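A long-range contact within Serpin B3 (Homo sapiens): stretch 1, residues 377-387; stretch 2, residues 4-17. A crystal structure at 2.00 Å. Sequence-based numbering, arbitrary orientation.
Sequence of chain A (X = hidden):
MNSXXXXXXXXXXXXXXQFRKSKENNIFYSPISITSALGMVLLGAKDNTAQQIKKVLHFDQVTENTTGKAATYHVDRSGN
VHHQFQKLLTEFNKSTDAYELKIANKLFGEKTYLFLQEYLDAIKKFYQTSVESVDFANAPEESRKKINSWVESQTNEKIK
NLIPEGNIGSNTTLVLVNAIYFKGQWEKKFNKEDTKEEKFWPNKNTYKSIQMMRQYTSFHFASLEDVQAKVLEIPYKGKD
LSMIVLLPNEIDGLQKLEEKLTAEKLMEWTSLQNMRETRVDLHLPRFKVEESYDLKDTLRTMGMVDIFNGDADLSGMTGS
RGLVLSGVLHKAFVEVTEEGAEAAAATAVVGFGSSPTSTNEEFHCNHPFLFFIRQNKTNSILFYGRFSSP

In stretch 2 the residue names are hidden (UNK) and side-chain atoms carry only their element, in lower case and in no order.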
# COMPACT_ATOMS: atom_id res chain seq x y z
N LYS A 377 16.30 -4.06 1.90
CA LYS A 377 17.46 -3.29 1.38
C LYS A 377 17.13 -1.83 1.17
O LYS A 377 17.94 -0.96 1.47
CB LYS A 377 17.94 -3.90 0.07
CG LYS A 377 18.98 -5.00 0.34
CD LYS A 377 18.78 -6.34 -0.37
CE LYS A 377 18.78 -7.49 0.65
NZ LYS A 377 19.19 -8.75 0.00
N THR A 378 15.93 -1.55 0.65
CA THR A 378 15.50 -0.18 0.43
C THR A 378 14.79 0.39 1.59
O THR A 378 14.43 1.56 1.57
CB THR A 378 14.55 -0.09 -0.75
OG1 THR A 378 13.34 -0.81 -0.47
CG2 THR A 378 15.22 -0.67 -1.98
N ASN A 379 14.51 -0.45 2.58
CA ASN A 379 13.70 -0.01 3.72
C ASN A 379 12.27 0.60 3.42
O ASN A 379 11.79 1.59 4.04
CB ASN A 379 14.54 0.94 4.54
CG ASN A 379 14.18 0.89 6.01
OD1 ASN A 379 14.05 -0.18 6.61
ND2 ASN A 379 14.02 2.05 6.59
N SER A 380 11.62 0.03 2.44
CA SER A 380 10.36 0.56 1.94
C SER A 380 9.19 -0.26 2.44
O SER A 380 9.21 -1.50 2.36
CB SER A 380 10.36 0.53 0.42
OG SER A 380 11.42 1.35 -0.01
N ILE A 381 8.16 0.41 2.92
CA ILE A 381 6.96 -0.30 3.38
C ILE A 381 6.01 -0.36 2.21
O ILE A 381 5.50 0.67 1.74
CB ILE A 381 6.38 0.35 4.63
CG1 ILE A 381 7.48 0.35 5.75
CG2 ILE A 381 5.15 -0.44 5.09
CD1 ILE A 381 6.99 1.00 7.04
N LEU A 382 5.86 -1.57 1.68
CA LEU A 382 5.04 -1.81 0.49
C LEU A 382 3.54 -1.91 0.81
O LEU A 382 2.70 -1.53 -0.04
CB LEU A 382 5.50 -3.10 -0.19
CG LEU A 382 6.98 -3.12 -0.62
CD1 LEU A 382 7.39 -4.48 -1.13
CD2 LEU A 382 7.41 -2.05 -1.55
N PHE A 383 3.24 -2.47 1.99
CA PHE A 383 1.87 -2.73 2.40
C PHE A 383 1.82 -2.55 3.90
O PHE A 383 2.79 -2.88 4.62
CB PHE A 383 1.40 -4.19 2.13
CG PHE A 383 1.47 -4.65 0.66
CD1 PHE A 383 0.41 -4.46 -0.22
CD2 PHE A 383 2.63 -5.32 0.21
CE1 PHE A 383 0.50 -4.95 -1.54
CE2 PHE A 383 2.75 -5.75 -1.11
CZ PHE A 383 1.68 -5.57 -1.98
N TYR A 384 0.67 -2.03 4.37
CA TYR A 384 0.49 -1.70 5.79
C TYR A 384 -0.95 -1.96 6.19
O TYR A 384 -1.86 -1.71 5.41
CB TYR A 384 0.85 -0.22 6.08
CG TYR A 384 0.90 0.16 7.53
CD1 TYR A 384 -0.23 0.57 8.20
CD2 TYR A 384 2.09 0.05 8.26
CE1 TYR A 384 -0.17 0.93 9.53
CE2 TYR A 384 2.15 0.37 9.61
CZ TYR A 384 1.01 0.77 10.24
OH TYR A 384 1.05 1.14 11.57
N GLY A 385 -1.14 -2.43 7.41
CA GLY A 385 -2.45 -2.85 7.82
C GLY A 385 -2.70 -2.98 9.29
O GLY A 385 -1.78 -2.97 10.11
N ARG A 386 -3.99 -3.07 9.60
CA ARG A 386 -4.44 -3.37 10.95
C ARG A 386 -5.45 -4.50 10.87
O ARG A 386 -6.41 -4.44 10.04
CB ARG A 386 -5.15 -2.18 11.60
CG ARG A 386 -5.83 -2.59 12.92
CD ARG A 386 -6.54 -1.45 13.56
NE ARG A 386 -7.77 -1.18 12.92
CZ ARG A 386 -8.43 -0.01 12.95
NH1 ARG A 386 -7.96 1.07 13.54
NH2 ARG A 386 -9.61 0.07 12.34
N PHE A 387 -5.18 -5.53 11.64
CA PHE A 387 -6.11 -6.66 11.79
C PHE A 387 -6.84 -6.57 13.12
O PHE A 387 -6.24 -6.82 14.15
CB PHE A 387 -5.35 -7.97 11.79
CG PHE A 387 -6.24 -9.19 11.69
CD1 PHE A 387 -6.96 -9.44 10.53
CD2 PHE A 387 -6.39 -10.05 12.79
CE1 PHE A 387 -7.78 -10.55 10.44
CE2 PHE A 387 -7.19 -11.18 12.69
CZ PHE A 387 -7.88 -11.43 11.51
N UNK A 4 13.85 9.57 0.81
CA UNK A 4 12.61 9.24 0.12
C UNK A 4 11.79 8.16 0.85
O UNK A 4 10.56 8.23 0.91
c UNK A 4 11.86 8.05 -2.05
c UNK A 4 10.79 9.07 -2.35
c UNK A 4 13.00 8.68 -1.23
c UNK A 4 12.43 7.48 -3.32
N UNK A 5 12.51 7.16 1.36
CA UNK A 5 11.93 6.08 2.12
C UNK A 5 11.14 6.68 3.23
O UNK A 5 10.03 6.26 3.47
c UNK A 5 13.03 5.17 2.71
o UNK A 5 12.68 4.73 4.03
N UNK A 6 11.74 7.65 3.90
CA UNK A 6 11.07 8.36 4.95
C UNK A 6 9.81 9.13 4.50
O UNK A 6 8.79 9.09 5.18
c UNK A 6 13.10 8.48 6.48
o UNK A 6 14.65 10.28 6.83
c UNK A 6 14.52 9.05 6.57
c UNK A 6 12.08 9.29 5.65
o UNK A 6 15.49 8.26 6.41
N UNK A 7 9.90 9.83 3.36
CA UNK A 7 8.77 10.55 2.83
C UNK A 7 7.57 9.58 2.66
O UNK A 7 6.50 9.83 3.17
c UNK A 7 9.13 11.20 1.51
N UNK A 8 7.81 8.45 1.98
CA UNK A 8 6.77 7.44 1.69
C UNK A 8 6.11 6.90 2.98
O UNK A 8 4.88 6.75 3.04
o UNK A 8 7.57 7.94 -1.07
c UNK A 8 7.38 6.33 0.82
c UNK A 8 7.98 6.88 -0.54
n UNK A 8 8.94 6.14 -1.11
N UNK A 9 6.94 6.62 3.99
CA UNK A 9 6.47 6.18 5.30
C UNK A 9 5.65 7.25 6.02
O UNK A 9 4.65 6.94 6.68
o UNK A 9 8.25 4.56 5.53
c UNK A 9 7.14 5.22 7.54
c UNK A 9 7.64 5.69 6.16
N UNK A 10 6.01 8.51 5.87
CA UNK A 10 5.19 9.59 6.48
C UNK A 10 3.82 9.72 5.86
O UNK A 10 2.79 9.84 6.55
c UNK A 10 5.93 10.93 6.37
c UNK A 10 7.24 10.99 7.18
c UNK A 10 9.26 12.38 7.73
c UNK A 10 7.99 12.29 6.93
n UNK A 10 8.95 12.52 9.19
N UNK A 11 3.80 9.69 4.54
CA UNK A 11 2.54 9.66 3.78
C UNK A 11 1.69 8.48 4.19
O UNK A 11 0.48 8.64 4.42
c UNK A 11 -0.55 9.44 -0.32
c UNK A 11 0.48 8.51 -0.44
c UNK A 11 1.58 8.58 0.38
c UNK A 11 2.86 9.64 2.27
c UNK A 11 -0.45 10.43 0.65
c UNK A 11 1.66 9.57 1.40
c UNK A 11 0.65 10.47 1.50
N UNK A 12 2.33 7.32 4.35
CA UNK A 12 1.65 6.12 4.88
C UNK A 12 0.94 6.38 6.23
O UNK A 12 -0.24 6.03 6.39
c UNK A 12 2.64 4.92 5.01
c UNK A 12 3.74 3.04 7.65
c UNK A 12 2.07 3.60 5.60
s UNK A 12 3.41 2.49 5.97
N UNK A 13 1.60 7.02 7.19
CA UNK A 13 0.91 7.34 8.45
C UNK A 13 -0.17 8.41 8.30
O UNK A 13 -1.23 8.33 8.99
c UNK A 13 3.86 4.22 11.10
c UNK A 13 4.58 5.14 10.34
c UNK A 13 2.59 6.50 10.10
c UNK A 13 1.89 7.70 9.55
c UNK A 13 1.88 5.58 10.84
c UNK A 13 2.51 4.45 11.36
c UNK A 13 3.94 6.26 9.84
N UNK A 14 0.06 9.38 7.41
CA UNK A 14 -0.93 10.41 7.20
C UNK A 14 -2.17 9.71 6.65
O UNK A 14 -3.31 10.09 6.98
c UNK A 14 0.72 12.26 6.71
o UNK A 14 1.19 12.12 7.87
c UNK A 14 -0.51 11.51 6.25
o UNK A 14 1.27 12.98 5.85
N UNK A 15 -1.97 8.68 5.82
CA UNK A 15 -3.15 7.95 5.32
C UNK A 15 -3.86 7.23 6.41
O UNK A 15 -5.10 7.25 6.47
c UNK A 15 -3.56 8.28 2.12
c UNK A 15 -2.47 7.60 2.86
c UNK A 15 -1.83 6.55 1.94
c UNK A 15 -2.82 6.96 4.20
N UNK A 16 -3.09 6.54 7.23
CA UNK A 16 -3.62 5.68 8.25
C UNK A 16 -4.59 6.43 9.19
O UNK A 16 -5.64 5.90 9.53
c UNK A 16 -2.96 4.04 10.03
c UNK A 16 -2.49 5.04 9.05
c UNK A 16 -3.95 2.20 11.87
c UNK A 16 -3.30 2.77 9.64
c UNK A 16 -3.76 1.84 10.54
c UNK A 16 -3.15 4.38 11.36
c UNK A 16 -3.61 3.46 12.28
N UNK A 17 -4.21 7.63 9.62
CA UNK A 17 -5.04 8.50 10.51
C UNK A 17 -6.39 8.84 9.86
O UNK A 17 -7.40 8.81 10.51
n UNK A 17 -3.72 7.99 13.24
c UNK A 17 -2.84 8.90 12.95
c UNK A 17 -2.88 9.53 11.54
o UNK A 17 -1.96 9.25 13.76
c UNK A 17 -4.26 9.76 10.91
O HOH W 1 9.85 3.84 0.42
O HOH W 2 8.23 3.30 2.82
O HOH W 3 10.45 3.28 6.23

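Position 4 opens the helix with four side-chain carbons forked at the second, and it stays 7.0 Å or more from stretch 1; the fork after one methylene identifies Leu 4. Position 5 carries one carbon and then one oxygen. The oxygen lies 3.3 Å from Asn 379 O, and a two-atom side chain ending in oxygen is Ser 5. Its OG donates a hydrogen bond to that carbonyl, the one direct hydrogen bond across the contact.

Position 6 has three carbons in a row, the third bearing two oxygens: a carboxylate, Glu 6, out of contact here. Position 7 has a single carbon and is Ala 7. At position 8, two carbons end in one oxygen and one nitrogen. The group does not touch the strand directly; water 1 accepts from its nitrogen at 2.9 Å and lies 3.0 Å from Ser 380 OG, bridging the gap. A nitrogen that donates beside an oxygen on the same carbon is an amide, so this is Asn 8.

Position 9 has a carbon carrying one oxygen and one carbon. The oxygen is 4.1 Å from Ile 381 CD1, and two waters extend its reach: water 2, 3.0 Å from that oxygen, accepts from Ile 381 N at 2.9 Å, while water 3, 2.6 Å from the same oxygen, donates to Asn 379 O at 3.1 Å. The branch at CB defines Thr 9. Position 10, four carbons in a row ending in nitrogen, is Lys 10, and position 11, one carbon and a six-carbon ring without oxygen, is Phe 11; neither reaches stretch 1.

At position 12 an unbranched chain of two carbons, a sulfur and a carbon puts its sulfur 3.5 Å from Ile 381 CG2 and its last carbon 3.5 Å from Tyr 384 CD2; the sulfur is 4.3 Å from the tyrosine ring centroid, 43° off the normal. Only methionine fits, so this is Met 12.

Position 13 shows one carbon and a six-carbon ring. Its CB points sideways, but the ring end comes nearer, placing a ring carbon 3.6 Å from Tyr 384 OH; the ring planes meet obliquely at 70°. With no oxygen on the ring, this is Phe 13. Position 14, two carbons with two terminal oxygens, is Asp 14, and position 15, four carbons forked at the second, is Leu 15; both are out of reach. Position 16 again has a carbon and a bare six-membered ring. The edge of Tyr 384 meets its face in an offset arrangement, planes at 84°, with Tyr 384 CE1 3.6 Å from a ring carbon; this is Phe 16. Position 17, three carbons ending in oxygen and nitrogen, is Gln 17, without contact.

The contact therefore changes character along its length. Near Asn 379 it is polar, and three waters link the two stretches: water 1 joins Asn 8 ND2 to Ser 380 OG, and waters 2 and 3 join Thr 9 OG1 to Ile 381 N and Asn 379 O. Ile 381 belongs to both parts: its N is held through water 2, while its side chain packs on Met 12. Beyond it the contact is mainly packing around Tyr 384, which touches Met 12, Phe 13 and Phe 16. The axes approach to 8.2 Å and cross at 39°, and 461 Å² is buried in total.

Stretch 2, residues 4-17: LSEANTKFMFDLFQ
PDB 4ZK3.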